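Local coordinates for protein putative oxidoreductase (Jannaschia sp., PDB 3C24) that probably acts as a nicotinamide-nucleotide-dependent oxidoreductase, with a Rossmann-type domain joined to a largely helical C-terminal part, on a substrate that is not established, at residues 30-36 with 167-172; 38-42 with 56-60; 206-210 with 224-228. One frame throughout, in Å; residues are numbered along the deposited sequence.

Interaction 1 of 3, residues 30-36 with 167-172; sequences KIHDSAH and DICETM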
# COMPACT_ATOMS: atom_id res chain seq x y z
N LYS A 30 21.60 6.00 -18.24
CA LYS A 30 20.68 5.41 -19.21
C LYS A 30 20.89 5.98 -20.60
O LYS A 30 20.91 5.25 -21.61
CB LYS A 30 19.20 5.61 -18.81
CG LYS A 30 18.75 4.88 -17.55
CD LYS A 30 18.50 3.43 -17.80
CE LYS A 30 17.89 2.70 -16.57
NZ LYS A 30 17.48 1.26 -16.81
N ILE A 31 21.03 7.30 -20.69
CA ILE A 31 21.25 7.94 -21.99
C ILE A 31 22.61 7.56 -22.55
O ILE A 31 22.73 7.21 -23.74
CB ILE A 31 21.11 9.49 -21.91
CG1 ILE A 31 19.65 9.84 -21.60
CG2 ILE A 31 21.52 10.21 -23.20
CD1 ILE A 31 18.56 9.32 -22.62
N HIS A 32 23.61 7.57 -21.69
CA HIS A 32 24.96 7.17 -22.12
C HIS A 32 24.97 5.81 -22.77
O HIS A 32 25.66 5.58 -23.78
CB HIS A 32 25.87 7.12 -20.90
CG HIS A 32 27.31 6.97 -21.24
ND1 HIS A 32 28.11 6.02 -20.66
CD2 HIS A 32 28.09 7.66 -22.10
CE1 HIS A 32 29.34 6.13 -21.15
NE2 HIS A 32 29.35 7.11 -22.03
N ASP A 33 24.24 4.88 -22.17
CA ASP A 33 24.23 3.49 -22.62
C ASP A 33 23.34 3.29 -23.82
O ASP A 33 23.38 2.23 -24.46
CB ASP A 33 23.77 2.54 -21.53
CG ASP A 33 24.76 2.42 -20.41
OD1 ASP A 33 25.91 2.87 -20.57
OD2 ASP A 33 24.40 1.85 -19.37
N SER A 34 22.51 4.29 -24.11
CA SER A 34 21.58 4.20 -25.26
C SER A 34 22.22 4.66 -26.56
O SER A 34 23.40 5.06 -26.60
CB SER A 34 20.34 5.06 -25.04
OG SER A 34 20.59 6.43 -25.34
N ALA A 35 21.42 4.64 -27.62
CA ALA A 35 21.86 5.06 -28.99
C ALA A 35 21.83 6.58 -29.12
O ALA A 35 22.43 7.16 -30.00
CB ALA A 35 20.99 4.44 -30.06
N HIS A 36 21.19 7.23 -28.16
CA HIS A 36 21.19 8.69 -28.15
C HIS A 36 22.55 9.23 -27.77
O HIS A 36 23.33 8.55 -27.11
CB HIS A 36 20.12 9.21 -27.19
CG HIS A 36 18.74 8.95 -27.66
ND1 HIS A 36 18.28 9.45 -28.85
CD2 HIS A 36 17.71 8.23 -27.13
CE1 HIS A 36 17.03 9.04 -29.05
NE2 HIS A 36 16.66 8.31 -28.01
N ASP A 167 10.14 8.87 -26.29
CA ASP A 167 11.29 7.98 -26.50
C ASP A 167 12.41 8.30 -25.49
O ASP A 167 13.05 7.39 -24.93
CB ASP A 167 11.81 8.09 -27.92
CG ASP A 167 12.92 7.10 -28.20
OD1 ASP A 167 12.61 5.90 -28.34
OD2 ASP A 167 14.09 7.52 -28.28
N ILE A 168 12.65 9.57 -25.27
CA ILE A 168 13.68 9.97 -24.32
C ILE A 168 13.30 9.51 -22.91
O ILE A 168 14.11 8.88 -22.19
CB ILE A 168 13.99 11.46 -24.34
CG1 ILE A 168 14.43 11.93 -25.75
CG2 ILE A 168 15.08 11.76 -23.32
CD1 ILE A 168 15.52 11.09 -26.32
N CYS A 169 12.05 9.74 -22.54
CA CYS A 169 11.58 9.30 -21.20
C CYS A 169 11.62 7.80 -21.04
O CYS A 169 11.98 7.29 -19.97
CB CYS A 169 10.16 9.81 -20.91
SG CYS A 169 10.10 11.59 -20.68
N GLU A 170 11.29 7.09 -22.10
CA GLU A 170 11.30 5.61 -22.08
C GLU A 170 12.73 5.07 -21.94
O GLU A 170 12.98 3.99 -21.34
CB GLU A 170 10.63 5.07 -23.32
CG GLU A 170 9.13 5.18 -23.29
CD GLU A 170 8.49 4.97 -24.66
OE1 GLU A 170 9.20 4.58 -25.59
OE2 GLU A 170 7.27 5.22 -24.79
N THR A 171 13.68 5.85 -22.44
CA THR A 171 15.10 5.50 -22.35
C THR A 171 15.59 5.81 -20.93
O THR A 171 16.25 4.99 -20.30
CB THR A 171 15.95 6.29 -23.33
OG1 THR A 171 15.40 6.15 -24.64
CG2 THR A 171 17.44 5.88 -23.25
N MSE A 172 15.23 6.99 -20.41
CA MSE A 172 15.69 7.40 -19.08
C MSE A 172 15.17 6.55 -17.94
O MSE A 172 15.88 6.36 -16.91
CB MSE A 172 15.36 8.88 -18.82
CG MSE A 172 16.06 9.79 -19.74
SE MSE A 172 15.70 11.67 -19.19
CE MSE A 172 13.85 11.71 -19.37
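Lys30 lies against Thr171 and Met172 where the end of helix 22-33 meets the end of helix 160-172. Helix 22-33 and its exit turn link strands 13-17 and 37-41, the first beta-alpha-beta crossover of a Rossmann-type fold. Along the lysine, CB sits 3.4 Å from Thr171 O and CG 3.3 Å from Met172 O, so the chain starts out against the two last carbonyls of the other helix. A bend at chi2 (-77°) then turns it along them: CD still borders Thr171 O, CE is only loosely near Met172 O, and NZ passes beyond to bond Ser174 O and Gly144 O. Deeper in, Ile31 reaches across with CD1, which meets Thr171 CG2 at 3.7 Å and, from the side, Met172 CG of the selenomethionine. Thr171 CG2 also takes up Ser34 CB at 3.5 Å. Ser34 OG donates to Ile31 O and accepts from His36 N, an ST turn that shapes the exit from the helix. Farther along lies the His36 ring. Ile168 CD1 lies over one face, 3.6 Å from the centroid in a CH-pi contact, while Lys12 N bonds ND1. Asp167 has a second partner, Asn7, on OD1. Thr171 OG1 turns back to Asp167 O, which Thr171 N reaches from the opposite face. The ring and carboxylate planes stand 73° apart, yet the imidazole is held at both nitrogens, His36 NE2 donating to Asp167 OD2 at 2.7 Å within the ring plane.

Interaction 2 of 3, residues 38-42 with 56-60; sequences LAAIE and IPLTD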
# COMPACT_ATOMS: atom_id res chain seq x y z
N LEU A 38 24.83 11.75 -25.75
CA LEU A 38 24.75 12.47 -24.49
C LEU A 38 25.64 13.68 -24.37
O LEU A 38 26.80 13.66 -24.78
CB LEU A 38 25.16 11.52 -23.34
CG LEU A 38 25.30 12.12 -21.93
CD1 LEU A 38 23.98 12.58 -21.33
CD2 LEU A 38 25.97 11.11 -20.97
N ALA A 39 25.09 14.71 -23.76
CA ALA A 39 25.87 15.87 -23.29
C ALA A 39 25.54 16.05 -21.81
O ALA A 39 24.49 16.57 -21.47
CB ALA A 39 25.58 17.16 -24.06
N ALA A 40 26.46 15.60 -20.94
CA ALA A 40 26.28 15.64 -19.49
C ALA A 40 26.75 16.95 -18.96
O ALA A 40 27.96 17.20 -18.91
CB ALA A 40 27.00 14.49 -18.78
N ILE A 41 25.78 17.75 -18.53
CA ILE A 41 26.06 19.11 -18.01
C ILE A 41 26.00 19.11 -16.49
O ILE A 41 24.98 18.89 -15.85
CB ILE A 41 25.07 20.19 -18.59
CG1 ILE A 41 24.81 19.93 -20.10
CG2 ILE A 41 25.55 21.65 -18.24
CD1 ILE A 41 26.05 19.96 -20.96
N GLU A 42 27.16 19.40 -15.90
CA GLU A 42 27.30 19.35 -14.45
C GLU A 42 28.42 20.23 -13.99
O GLU A 42 29.54 20.03 -14.39
CB GLU A 42 27.62 17.94 -13.98
CG GLU A 42 27.76 17.80 -12.47
CD GLU A 42 26.54 18.27 -11.75
OE1 GLU A 42 25.48 17.60 -11.84
OE2 GLU A 42 26.59 19.34 -11.09
N ILE A 56 31.52 8.36 -17.53
CA ILE A 56 30.75 9.28 -18.38
C ILE A 56 31.49 10.60 -18.60
O ILE A 56 31.89 11.28 -17.64
CB ILE A 56 29.35 9.53 -17.78
CG1 ILE A 56 28.56 8.21 -17.65
CG2 ILE A 56 28.62 10.52 -18.66
CD1 ILE A 56 27.32 8.26 -16.77
N PRO A 57 31.66 11.00 -19.87
CA PRO A 57 32.41 12.23 -20.10
C PRO A 57 31.67 13.46 -19.67
O PRO A 57 30.44 13.50 -19.72
CB PRO A 57 32.62 12.26 -21.62
CG PRO A 57 31.88 11.17 -22.19
CD PRO A 57 31.34 10.28 -21.12
N LEU A 58 32.42 14.45 -19.21
CA LEU A 58 31.86 15.75 -18.82
C LEU A 58 31.82 16.68 -20.01
O LEU A 58 32.74 16.69 -20.82
CB LEU A 58 32.63 16.42 -17.69
CG LEU A 58 31.93 16.13 -16.36
CD1 LEU A 58 30.48 16.68 -16.46
CD2 LEU A 58 32.01 14.66 -16.05
N THR A 59 30.71 17.40 -20.16
CA THR A 59 30.57 18.30 -21.31
C THR A 59 30.68 19.74 -20.86
O THR A 59 29.71 20.29 -20.36
CB THR A 59 29.29 18.08 -22.12
OG1 THR A 59 29.45 16.94 -23.00
CG2 THR A 59 29.04 19.32 -23.00
N ASP A 60 31.86 20.33 -21.10
CA ASP A 60 32.14 21.73 -20.70
C ASP A 60 31.99 22.79 -21.74
O ASP A 60 31.94 22.54 -22.93
CB ASP A 60 33.54 21.84 -20.18
CG ASP A 60 33.78 20.89 -19.05
OD1 ASP A 60 32.74 20.37 -18.52
OD2 ASP A 60 34.96 20.64 -18.73
O HOH W 1 28.95 14.55 -21.73
O HOH W 2 29.23 20.51 -17.70
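Thr59 has OG1 anti to its carbonyl carbon (chi1 -79°) and CG2 anti to its backbone N, which turns the hydroxyl toward Ala39 and Ala40 and the methyl toward Ile41. Ile41 answers by folding CD1 back to Thr59 CG2, 3.7 Å away. Both residues also pack on Trp64. The contact runs along strand 37-41, the outermost strand on this side of the Rossmann-type sheet, whose inner neighbour is strand 13-17. The loop 56-60, which follows helix 45-53, crosses the strand steeply rather than running alongside it, the end-to-end direction of residues 56-59 lying 74° from that of 38-42. One direct backbone bond is made: Thr59 N to Ala40 O at 3.0 Å, with an N-H...O angle of 154°. Water fills in beside it. One water accepts from Glu42 N at 3.0 Å and donates to Thr59 O. At the start of the strand, Leu38 CD2 meets Ile56 CG2 at 3.6 Å, the two side chains crossing at about a right angle, and helix 22-33 touches both through His32. Beyond the strand's end, Leu58 CD1 lies 4.0 Å from Glu42 CB. The Glu42 chain bends away at chi2, its carboxylate accepting from the backbone of Gly20 and Ala44. Three polar groups of strand and loop share a second water, which accepts from Ala40 N (2.8 Å), donates to Pro57 O (2.7 Å) and is also bonded to Thr59 OG1.

Interaction 3 of 3, residues 206-210 with 224-228; sequences MVHAV and ALDFM. With SO4 (sulfate ion), chain F.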
# COMPACT_ATOMS: atom_id res chain seq x y z
N MSE A 206 -1.14 6.58 7.97
CA MSE A 206 -0.98 5.16 8.33
C MSE A 206 0.18 4.96 9.25
O MSE A 206 0.10 4.23 10.22
CB MSE A 206 -0.79 4.26 7.11
CG MSE A 206 -1.87 4.24 6.10
SE MSE A 206 -3.59 3.62 6.84
CE MSE A 206 -4.29 5.45 7.05
N VAL A 207 1.28 5.67 9.00
CA VAL A 207 2.45 5.58 9.88
C VAL A 207 2.10 6.17 11.26
O VAL A 207 2.42 5.61 12.31
CB VAL A 207 3.66 6.39 9.31
CG1 VAL A 207 4.81 6.47 10.39
CG2 VAL A 207 4.17 5.77 8.01
N HIS A 208 1.45 7.30 11.27
CA HIS A 208 1.11 7.94 12.52
C HIS A 208 0.08 7.14 13.30
O HIS A 208 0.02 7.23 14.53
CB HIS A 208 0.63 9.36 12.32
CG HIS A 208 1.72 10.30 11.90
ND1 HIS A 208 1.48 11.57 11.44
CD2 HIS A 208 3.07 10.12 11.84
CE1 HIS A 208 2.63 12.16 11.15
NE2 HIS A 208 3.61 11.31 11.39
N ALA A 209 -0.68 6.30 12.60
CA ALA A 209 -1.67 5.45 13.28
C ALA A 209 -0.93 4.31 14.01
O ALA A 209 -1.27 3.92 15.13
CB ALA A 209 -2.71 4.94 12.32
N VAL A 210 0.12 3.80 13.38
CA VAL A 210 0.98 2.82 14.03
C VAL A 210 1.60 3.48 15.29
O VAL A 210 1.65 2.89 16.41
CB VAL A 210 2.04 2.21 13.05
CG1 VAL A 210 3.18 1.43 13.86
CG2 VAL A 210 1.31 1.35 11.99
N ALA A 224 2.16 -3.56 16.06
CA ALA A 224 1.28 -2.63 15.30
C ALA A 224 1.73 -2.53 13.87
O ALA A 224 0.90 -2.43 12.95
CB ALA A 224 1.25 -1.26 15.94
N LEU A 225 3.04 -2.51 13.68
CA LEU A 225 3.62 -2.43 12.31
C LEU A 225 3.27 -3.66 11.50
O LEU A 225 2.85 -3.55 10.37
CB LEU A 225 5.15 -2.25 12.32
CG LEU A 225 5.80 -0.90 12.56
CD1 LEU A 225 7.28 -1.10 12.89
CD2 LEU A 225 5.63 0.07 11.34
N ASP A 226 3.52 -4.82 12.06
CA ASP A 226 3.19 -6.09 11.40
C ASP A 226 1.72 -6.10 11.00
O ASP A 226 1.37 -6.49 9.88
CB ASP A 226 3.48 -7.32 12.29
CG ASP A 226 4.98 -7.63 12.40
OD1 ASP A 226 5.79 -7.06 11.64
OD2 ASP A 226 5.33 -8.43 13.29
N PHE A 227 0.87 -5.65 11.91
CA PHE A 227 -0.58 -5.66 11.68
C PHE A 227 -0.95 -4.70 10.52
O PHE A 227 -1.68 -5.06 9.60
CB PHE A 227 -1.35 -5.31 12.97
CG PHE A 227 -2.78 -5.75 12.92
CD1 PHE A 227 -3.13 -6.97 13.34
CD2 PHE A 227 -3.79 -4.89 12.45
CE1 PHE A 227 -4.45 -7.41 13.27
CE2 PHE A 227 -5.10 -5.37 12.39
CZ PHE A 227 -5.38 -6.59 12.82
N MSE A 228 -0.39 -3.48 10.55
CA MSE A 228 -0.62 -2.50 9.52
C MSE A 228 -0.11 -2.94 8.19
O MSE A 228 -0.84 -2.86 7.19
CB MSE A 228 0.00 -1.15 9.90
CG MSE A 228 -0.10 -0.08 8.84
SE MSE A 228 -1.89 0.42 8.30
CE MSE A 228 -2.22 1.65 9.79
S SO4 F . -0.93 14.14 12.19
O1 SO4 F . -0.50 15.36 11.51
O2 SO4 F . -0.74 12.97 11.28
O3 SO4 F . -0.07 13.97 13.33
O4 SO4 F . -2.32 14.34 12.50
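Val210 wedges its two methyls against Met228, Leu225 and Ala224, in a helix pair whose local axes come within 10.0 Å and lie 143° apart, inclined well off antiparallel. Packing is tight here: Val210 CG2 meets Met228 CB at 3.5 Å, while CG1 meets Ala224 CB at 3.9 Å and also touches Leu225 in one of its two conformers. Met228, a selenomethionine bent at chi2 and chi3, curls its CE over to Met206 O at 3.5 Å and to Met206 SE at 3.8 Å. No hydrogen bond joins the two segments, which meet by apolar contact. By contrast, His208 takes no part in this packing and faces a polar sulfate site shared with the second subunit. Its ND1 donates to sulfate O2 at 2.6 Å, almost straight at 168°, with the oxygen in the ring plane. Lys259, Trp267 and Arg268 of the second subunit hold the same ion, probably a crystallisation guest. A leucine in place of His208 would probably leave sulfate O2 without this donor and the ion held mainly by the second subunit. Around the core, Met206 packs on Val198, and Ala209 and Met228 on Leu194, of the second subunit's helix 184-217; Asp226 forms a salt bridge with Arg178 in that subunit's strand 176-181.

From the N terminus, strand 13-17 leads into helix 22-33, whose last turn opens interaction 1; strand 37-41 follows and opens interaction 2. That contact closes a short loop through helix 45-53 at residues 56-60. Interaction 1 closes much later, at 167-172, so its long loop encloses interaction 2 and brings the early crossover against helix 160-172. The two touch: Ile31 and His32 pack on Leu38, and His32 also on Ile56 and Pro57. Interaction 3 follows in series, closing the turn between helices 184-217 and 221-239. It lies where the second subunit packs, on the opposite side of the chain's centre from the other two, its centre about 40 Å from that of interaction 1.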